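Local atomic coordinates of kojibiose phosphorylase (Gut metagenome, PDB entry 6W0P), a protein that belongs to glycoside hydrolase family 65, whose chains join an N-terminal beta-sandwich domain to an (alpha/alpha)6 helical catalytic barrel. Residues S29-G41 with F319-N332. Numbering follows the deposited sequence.
Sequences SESIFSLGNEYSG and FQMIQAYHGFDPTN
Gly-36, ending strand 35-36, and Glu-38, in the turn that leads to strand 40-42, run past Gln-323, in the last turn of helix 308-324, and Tyr-325, just after it, with CA atoms 4.7 Å apart for Gly-36 and Gln-323. The Gln-323 amide reaches the start of strand 35-36, with Ser-34 O in its plane: NE2 gives that oxygen a straight bond, 3.0 Å at 167°, while Gly-36 N reaches OE1 from above the carbonyl plane. NE2 also donates to Gln-320 OE1. With CG anti to the backbone N (chi1 -175°) and the chain extended, Glu-38 carries its carboxylate into the loop after the helix. Its OE1 takes His-326 N through the anti lone pair and Phe-328 N on the syn side, both at 2.9 Å, plus a weak bond from Gly-327 N. OE2 uses its anti lone pair for Asn-332 ND2, 2.8 Å away. The carboxylate lies stacked over one face of the Tyr-325 ring, planes 10° apart, and Tyr-325 OH donates to Asn-332 O. Farther along, Tyr-39 CD1 meets Phe-328 CE2 at 3.5 Å; Tyr-39 OH bonds Asn-253 O. One buried carboxylate from the N-terminal domain thus takes two good backbone N-H bonds, a weaker third and a side-chain amide from catalytic-domain loop 326-332, which would probably stabilise its negative charge.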
ATOM      1  N   SER A  29      -3.475  -3.876  33.726  1.00 33.45           N
ATOM      2  CA  SER A  29      -3.128  -3.168  34.979  1.00 33.00           C
ATOM      3  C   SER A  29      -1.907  -2.281  34.728  1.00 32.84           C
ATOM      4  O   SER A  29      -1.957  -1.084  35.040  1.00 32.60           O
ATOM      5  CB  SER A  29      -2.928  -4.148  36.112  1.00 33.52           C
ATOM      6  OG  SER A  29      -4.100  -4.946  36.300  1.00 33.71           O
ATOM      7  N   GLU A  30      -0.848  -2.826  34.142  1.00 32.99           N
ATOM      8  CA  GLU A  30       0.335  -2.033  33.724  1.00 32.31           C
ATOM      9  C   GLU A  30      -0.127  -0.726  33.052  1.00 31.75           C
ATOM     10  O   GLU A  30       0.475   0.345  33.328  1.00 31.84           O
ATOM     11  CB  GLU A  30       1.211  -2.814  32.739  1.00 33.09           C
ATOM     12  CG  GLU A  30       2.016  -3.949  33.348  1.00 33.71           C
ATOM     13  CD  GLU A  30       2.947  -4.664  32.371  1.00 34.54           C
ATOM     14  OE1 GLU A  30       2.797  -4.475  31.135  1.00 33.74           O
ATOM     15  OE2 GLU A  30       3.822  -5.424  32.843  1.00 35.37           O
ATOM     16  N   SER A  31      -1.114  -0.792  32.152  1.00 30.33           N
ATOM     17  CA  SER A  31      -1.554   0.388  31.365  1.00 29.60           C
ATOM     18  C   SER A  31      -2.317   1.360  32.286  1.00 28.62           C
ATOM     19  O   SER A  31      -1.950   2.535  32.385  1.00 28.39           O
ATOM     20  CB  SER A  31      -2.380  -0.042  30.175  1.00 29.55           C
ATOM     21  OG  SER A  31      -1.618  -0.826  29.269  1.00 28.55           O
ATOM     22  N   ILE A  32      -3.289   0.830  33.008  1.00 27.85           N
ATOM     23  CA  ILE A  32      -4.278   1.599  33.809  1.00 27.75           C
ATOM     24  C   ILE A  32      -3.554   2.341  34.918  1.00 26.98           C
ATOM     25  O   ILE A  32      -3.878   3.521  35.167  1.00 26.39           O
ATOM     26  CB  ILE A  32      -5.375   0.662  34.349  1.00 27.82           C
ATOM     27  CG1 ILE A  32      -6.281   0.192  33.210  1.00 28.00           C
ATOM     28  CG2 ILE A  32      -6.145   1.335  35.480  1.00 27.89           C
ATOM     29  CD1 ILE A  32      -7.336  -0.807  33.624  1.00 28.63           C
ATOM     30  N   PHE A  33      -2.618   1.660  35.568  1.00 27.19           N
ATOM     31  CA  PHE A  33      -1.945   2.169  36.786  1.00 27.58           C
ATOM     32  C   PHE A  33      -0.702   2.975  36.407  1.00 27.65           C
ATOM     33  O   PHE A  33       0.079   3.280  37.306  1.00 27.59           O
ATOM     34  CB  PHE A  33      -1.613   1.011  37.723  1.00 27.93           C
ATOM     35  CG  PHE A  33      -2.794   0.432  38.456  1.00 27.63           C
ATOM     36  CD1 PHE A  33      -3.673  -0.431  37.824  1.00 27.82           C
ATOM     37  CD2 PHE A  33      -2.990   0.706  39.794  1.00 27.81           C
ATOM     38  CE1 PHE A  33      -4.741  -0.993  38.513  1.00 28.14           C
ATOM     39  CE2 PHE A  33      -4.083   0.178  40.469  1.00 28.28           C
ATOM     40  CZ  PHE A  33      -4.935  -0.705  39.840  1.00 28.17           C
ATOM     41  N   SER A  34      -0.520   3.302  35.127  1.00 28.25           N
ATOM     42  CA  SER A  34       0.646   4.066  34.613  1.00 28.77           C
ATOM     43  C   SER A  34       0.739   5.411  35.344  1.00 28.94           C
ATOM     44  O   SER A  34      -0.317   6.074  35.556  1.00 28.07           O
ATOM     45  CB  SER A  34       0.568   4.297  33.117  1.00 29.45           C
ATOM     46  OG  SER A  34       0.668   3.077  32.387  1.00 30.27           O
ATOM     47  N   LEU A  35       1.965   5.817  35.677  1.00 28.62           N
ATOM     48  CA  LEU A  35       2.261   7.190  36.154  1.00 28.50           C
ATOM     49  C   LEU A  35       2.837   7.992  34.986  1.00 27.79           C
ATOM     50  O   LEU A  35       3.427   7.390  34.056  1.00 26.96           O
ATOM     51  CB  LEU A  35       3.261   7.128  37.316  1.00 29.28           C
ATOM     52  CG  LEU A  35       2.803   6.370  38.558  1.00 29.00           C
ATOM     53  CD1 LEU A  35       3.883   6.414  39.633  1.00 29.57           C
ATOM     54  CD2 LEU A  35       1.513   6.944  39.083  1.00 28.78           C
ATOM     55  N   GLY A  36       2.644   9.304  35.022  1.00 27.10           N
ATOM     56  CA  GLY A  36       3.192  10.216  34.011  1.00 27.54           C
ATOM     57  C   GLY A  36       3.260  11.617  34.557  1.00 27.66           C
ATOM     58  O   GLY A  36       2.415  11.960  35.404  1.00 27.86           O
ATOM     59  N   ASN A  37       4.252  12.380  34.129  1.00 28.14           N
ATOM     60  CA  ASN A  37       4.420  13.785  34.569  1.00 28.97           C
ATOM     61  C   ASN A  37       4.753  14.633  33.338  1.00 29.11           C
ATOM     62  O   ASN A  37       5.395  15.656  33.541  1.00 28.88           O
ATOM     63  CB  ASN A  37       5.426  13.880  35.719  1.00 29.37           C
ATOM     64  CG  ASN A  37       6.842  13.461  35.358  1.00 29.93           C
ATOM     65  OD1 ASN A  37       7.124  13.081  34.223  1.00 30.08           O
ATOM     66  ND2 ASN A  37       7.752  13.534  36.324  1.00 29.91           N
ATOM     67  N   GLU A  38       4.243  14.231  32.158  1.00 29.17           N
ATOM     68  CA  GLU A  38       4.431  14.844  30.809  1.00 30.19           C
ATOM     69  C   GLU A  38       5.867  14.647  30.313  1.00 31.03           C
ATOM     70  O   GLU A  38       6.056  14.179  29.174  1.00 31.52           O
ATOM     71  CB  GLU A  38       4.154  16.349  30.786  1.00 30.49           C
ATOM     72  CG  GLU A  38       4.225  16.924  29.381  1.00 30.61           C
ATOM     73  CD  GLU A  38       4.423  18.427  29.300  1.00 31.26           C
ATOM     74  OE1 GLU A  38       3.609  19.150  29.917  1.00 31.54           O
ATOM     75  OE2 GLU A  38       5.373  18.869  28.595  1.00 31.32           O
ATOM     76  N   TYR A  39       6.851  15.010  31.135  1.00 31.29           N
ATOM     77  CA  TYR A  39       8.287  14.822  30.823  1.00 32.10           C
ATOM     78  C   TYR A  39       8.572  13.344  30.613  1.00 31.38           C
ATOM     79  O   TYR A  39       9.356  12.984  29.738  1.00 30.95           O
ATOM     80  CB  TYR A  39       9.135  15.361  31.969  1.00 32.95           C
ATOM     81  CG  TYR A  39      10.621  15.150  31.848  1.00 33.39           C
ATOM     82  CD1 TYR A  39      11.410  15.984  31.058  1.00 33.50           C
ATOM     83  CD2 TYR A  39      11.248  14.176  32.604  1.00 33.41           C
ATOM     84  CE1 TYR A  39      12.785  15.821  30.990  1.00 34.12           C
ATOM     85  CE2 TYR A  39      12.622  13.995  32.541  1.00 34.30           C
ATOM     86  CZ  TYR A  39      13.396  14.837  31.754  1.00 34.34           C
ATOM     87  OH  TYR A  39      14.742  14.667  31.740  1.00 34.41           O
ATOM     88  N   SER A  40       7.967  12.519  31.457  1.00 31.38           N
ATOM     89  CA  SER A  40       8.262  11.073  31.554  1.00 31.33           C
ATOM     90  C   SER A  40       6.980  10.306  31.898  1.00 30.82           C
ATOM     91  O   SER A  40       6.052  10.895  32.479  1.00 30.33           O
ATOM     92  CB  SER A  40       9.360  10.831  32.561  1.00 31.71           C
ATOM     93  OG  SER A  40       8.916  11.140  33.881  1.00 32.45           O
ATOM     94  N   GLY A  41       6.956   9.027  31.548  1.00 30.52           N
ATOM     95  CA  GLY A  41       5.916   8.098  31.991  1.00 31.06           C
ATOM     96  C   GLY A  41       6.466   6.715  32.227  1.00 31.34           C
ATOM     97  O   GLY A  41       7.418   6.314  31.506  1.00 31.30           O
ATOM     98  N   PHE A 319      -7.298  12.496  36.061  1.00 27.48           N
ATOM     99  CA  PHE A 319      -5.956  12.143  36.585  1.00 27.55           C
ATOM    100  C   PHE A 319      -4.991  11.922  35.421  1.00 27.60           C
ATOM    101  O   PHE A 319      -3.886  12.504  35.443  1.00 27.81           O
ATOM    102  CB  PHE A 319      -6.047  10.947  37.532  1.00 27.61           C
ATOM    103  CG  PHE A 319      -4.702  10.482  38.025  1.00 27.39           C
ATOM    104  CD1 PHE A 319      -4.104  11.101  39.105  1.00 27.53           C
ATOM    105  CD2 PHE A 319      -4.030   9.468  37.377  1.00 27.19           C
ATOM    106  CE1 PHE A 319      -2.856  10.695  39.542  1.00 28.13           C
ATOM    107  CE2 PHE A 319      -2.791   9.046  37.829  1.00 27.81           C
ATOM    108  CZ  PHE A 319      -2.202   9.665  38.901  1.00 27.84           C
ATOM    109  N   GLN A 320      -5.382  11.108  34.438  1.00 28.00           N
ATOM    110  CA  GLN A 320      -4.541  10.782  33.250  1.00 28.11           C
ATOM    111  C   GLN A 320      -4.325  12.012  32.348  1.00 28.14           C
ATOM    112  O   GLN A 320      -3.261  12.093  31.681  1.00 27.13           O
ATOM    113  CB  GLN A 320      -5.158   9.623  32.461  1.00 27.97           C
ATOM    114  CG  GLN A 320      -5.097   8.288  33.194  1.00 27.86           C
ATOM    115  CD  GLN A 320      -3.680   7.858  33.518  1.00 28.67           C
ATOM    116  OE1 GLN A 320      -2.690   8.409  33.018  1.00 28.86           O
ATOM    117  NE2 GLN A 320      -3.570   6.859  34.377  1.00 28.81           N
ATOM    118  N   MET A 321      -5.301  12.909  32.261  1.00 29.07           N
ATOM    119  CA  MET A 321      -5.170  14.144  31.447  1.00 30.23           C
ATOM    120  C   MET A 321      -4.084  15.011  32.087  1.00 30.30           C
ATOM    121  O   MET A 321      -3.291  15.561  31.351  1.00 31.07           O
ATOM    122  CB  MET A 321      -6.470  14.956  31.351  1.00 31.41           C
ATOM    123  CG  MET A 321      -7.577  14.297  30.521  1.00 32.52           C
ATOM    124  SD  MET A 321      -7.132  14.133  28.787  1.00 34.53           S
ATOM    125  CE  MET A 321      -7.477  15.803  28.237  1.00 35.05           C
ATOM    126  N   ILE A 322      -4.074  15.114  33.406  1.00 30.57           N
ATOM    127  CA  ILE A 322      -3.117  15.960  34.175  1.00 32.24           C
ATOM    128  C   ILE A 322      -1.725  15.308  34.063  1.00 31.19           C
ATOM    129  O   ILE A 322      -0.708  16.043  33.976  1.00 31.67           O
ATOM    130  CB  ILE A 322      -3.610  16.157  35.639  1.00 33.93           C
ATOM    131  CG1 ILE A 322      -4.946  16.922  35.686  1.00 36.58           C
ATOM    132  CG2 ILE A 322      -2.545  16.881  36.433  1.00 34.43           C
ATOM    133  CD1 ILE A 322      -5.791  16.834  37.000  1.00 37.47           C
ATOM    134  N   GLN A 323      -1.668  13.977  34.049  1.00 30.08           N
ATOM    135  CA  GLN A 323      -0.405  13.191  33.904  1.00 29.85           C
ATOM    136  C   GLN A 323       0.161  13.344  32.491  1.00 29.32           C
ATOM    137  O   GLN A 323       1.403  13.462  32.353  1.00 29.28           O
ATOM    138  CB  GLN A 323      -0.629  11.710  34.215  1.00 29.39           C
ATOM    139  CG  GLN A 323      -0.727  11.411  35.710  1.00 29.08           C
ATOM    140  CD  GLN A 323      -0.316  10.005  36.068  1.00 28.17           C
ATOM    141  OE1 GLN A 323       0.427   9.806  37.014  1.00 27.91           O
ATOM    142  NE2 GLN A 323      -0.791   9.031  35.313  1.00 27.24           N
ATOM    143  N   ALA A 324      -0.709  13.383  31.488  1.00 29.07           N
ATOM    144  CA  ALA A 324      -0.298  13.448  30.069  1.00 29.24           C
ATOM    145  C   ALA A 324       0.383  14.786  29.741  1.00 29.47           C
ATOM    146  O   ALA A 324       1.312  14.774  28.920  1.00 29.50           O
ATOM    147  CB  ALA A 324      -1.496  13.210  29.187  1.00 29.33           C
ATOM    148  N   TYR A 325      -0.090  15.907  30.296  1.00 29.65           N
ATOM    149  CA  TYR A 325       0.397  17.264  29.925  1.00 29.84           C
ATOM    150  C   TYR A 325       0.091  18.289  31.019  1.00 30.40           C
ATOM    151  O   TYR A 325      -1.039  18.327  31.508  1.00 29.79           O
ATOM    152  CB  TYR A 325      -0.283  17.717  28.635  1.00 29.35           C
ATOM    153  CG  TYR A 325       0.589  18.556  27.742  1.00 29.23           C
ATOM    154  CD1 TYR A 325       1.598  17.971  27.016  1.00 28.45           C
ATOM    155  CD2 TYR A 325       0.426  19.925  27.636  1.00 29.25           C
ATOM    156  CE1 TYR A 325       2.429  18.719  26.209  1.00 28.61           C
ATOM    157  CE2 TYR A 325       1.256  20.696  26.827  1.00 29.33           C
ATOM    158  CZ  TYR A 325       2.258  20.086  26.095  1.00 29.16           C
ATOM    159  OH  TYR A 325       3.066  20.799  25.248  1.00 28.50           O
ATOM    160  N   HIS A 326       1.053  19.131  31.384  1.00 31.34           N
ATOM    161  CA  HIS A 326       0.766  20.257  32.315  1.00 31.81           C
ATOM    162  C   HIS A 326       1.563  21.512  31.945  1.00 32.90           C
ATOM    163  O   HIS A 326       1.631  22.406  32.788  1.00 33.70           O
ATOM    164  CB  HIS A 326       0.983  19.812  33.767  1.00 32.10           C
ATOM    165  CG  HIS A 326       2.408  19.527  34.125  1.00 32.27           C
ATOM    166  ND1 HIS A 326       2.999  18.309  33.893  1.00 31.87           N
ATOM    167  CD2 HIS A 326       3.350  20.297  34.721  1.00 32.80           C
ATOM    168  CE1 HIS A 326       4.252  18.347  34.323  1.00 32.34           C
ATOM    169  NE2 HIS A 326       4.498  19.553  34.836  1.00 32.68           N
ATOM    170  N   GLY A 327       2.118  21.594  30.731  1.00 33.06           N
ATOM    171  CA  GLY A 327       2.857  22.777  30.270  1.00 33.75           C
ATOM    172  C   GLY A 327       4.304  22.738  30.722  1.00 34.88           C
ATOM    173  O   GLY A 327       4.902  23.815  30.901  1.00 35.71           O
ATOM    174  N   PHE A 328       4.879  21.552  30.907  1.00 34.79           N
ATOM    175  CA  PHE A 328       6.292  21.425  31.331  1.00 35.54           C
ATOM    176  C   PHE A 328       7.226  21.881  30.205  1.00 35.63           C
ATOM    177  O   PHE A 328       8.287  22.424  30.523  1.00 35.63           O
ATOM    178  CB  PHE A 328       6.657  19.993  31.715  1.00 36.55           C
ATOM    179  CG  PHE A 328       8.070  19.867  32.223  1.00 37.24           C
ATOM    180  CD1 PHE A 328       8.400  20.301  33.504  1.00 37.72           C
ATOM    181  CD2 PHE A 328       9.070  19.335  31.420  1.00 38.04           C
ATOM    182  CE1 PHE A 328       9.699  20.208  33.978  1.00 37.99           C
ATOM    183  CE2 PHE A 328      10.376  19.259  31.889  1.00 38.79           C
ATOM    184  CZ  PHE A 328      10.685  19.686  33.166  1.00 38.88           C
ATOM    185  N   ASP A 329       6.862  21.654  28.943  1.00 34.91           N
ATOM    186  CA  ASP A 329       7.803  21.812  27.801  1.00 35.42           C
ATOM    187  C   ASP A 329       7.069  22.134  26.502  1.00 34.94           C
ATOM    188  O   ASP A 329       6.332  21.299  25.993  1.00 35.41           O
ATOM    189  CB  ASP A 329       8.623  20.540  27.609  1.00 35.13           C
ATOM    190  CG  ASP A 329       9.784  20.681  26.626  1.00 35.48           C
ATOM    191  OD1 ASP A 329       9.780  21.635  25.811  1.00 36.06           O
ATOM    192  OD2 ASP A 329      10.687  19.834  26.686  1.00 34.91           O
ATOM    193  N   PRO A 330       7.342  23.298  25.875  1.00 35.20           N
ATOM    194  CA  PRO A 330       6.704  23.686  24.617  1.00 34.68           C
ATOM    195  C   PRO A 330       7.191  22.904  23.387  1.00 34.39           C
ATOM    196  O   PRO A 330       6.759  23.251  22.284  1.00 34.92           O
ATOM    197  CB  PRO A 330       7.098  25.172  24.439  1.00 35.22           C
ATOM    198  CG  PRO A 330       8.418  25.304  25.188  1.00 35.93           C
ATOM    199  CD  PRO A 330       8.327  24.303  26.328  1.00 35.95           C
ATOM    200  N   THR A 331       8.084  21.920  23.575  1.00 34.29           N
ATOM    201  CA  THR A 331       8.472  20.921  22.541  1.00 33.91           C
ATOM    202  C   THR A 331       7.871  19.549  22.888  1.00 32.90           C
ATOM    203  O   THR A 331       8.277  18.546  22.261  1.00 33.25           O
ATOM    204  CB  THR A 331      10.002  20.876  22.355  1.00 34.11           C
ATOM    205  OG1 THR A 331      10.614  20.388  23.553  1.00 33.19           O
ATOM    206  CG2 THR A 331      10.583  22.234  22.026  1.00 34.43           C
ATOM    207  N   ASN A 332       6.959  19.472  23.852  1.00 32.75           N
ATOM    208  CA  ASN A 332       6.308  18.191  24.245  1.00 32.14           C
ATOM    209  C   ASN A 332       4.903  18.164  23.654  1.00 32.12           C
ATOM    210  O   ASN A 332       4.343  19.242  23.424  1.00 31.65           O
ATOM    211  CB  ASN A 332       6.252  17.977  25.758  1.00 32.29           C
ATOM    212  CG  ASN A 332       7.535  17.433  26.346  1.00 32.36           C
ATOM    213  OD1 ASN A 332       8.424  17.003  25.611  1.00 33.69           O
ATOM    214  ND2 ASN A 332       7.652  17.472  27.663  1.00 31.55           N
TER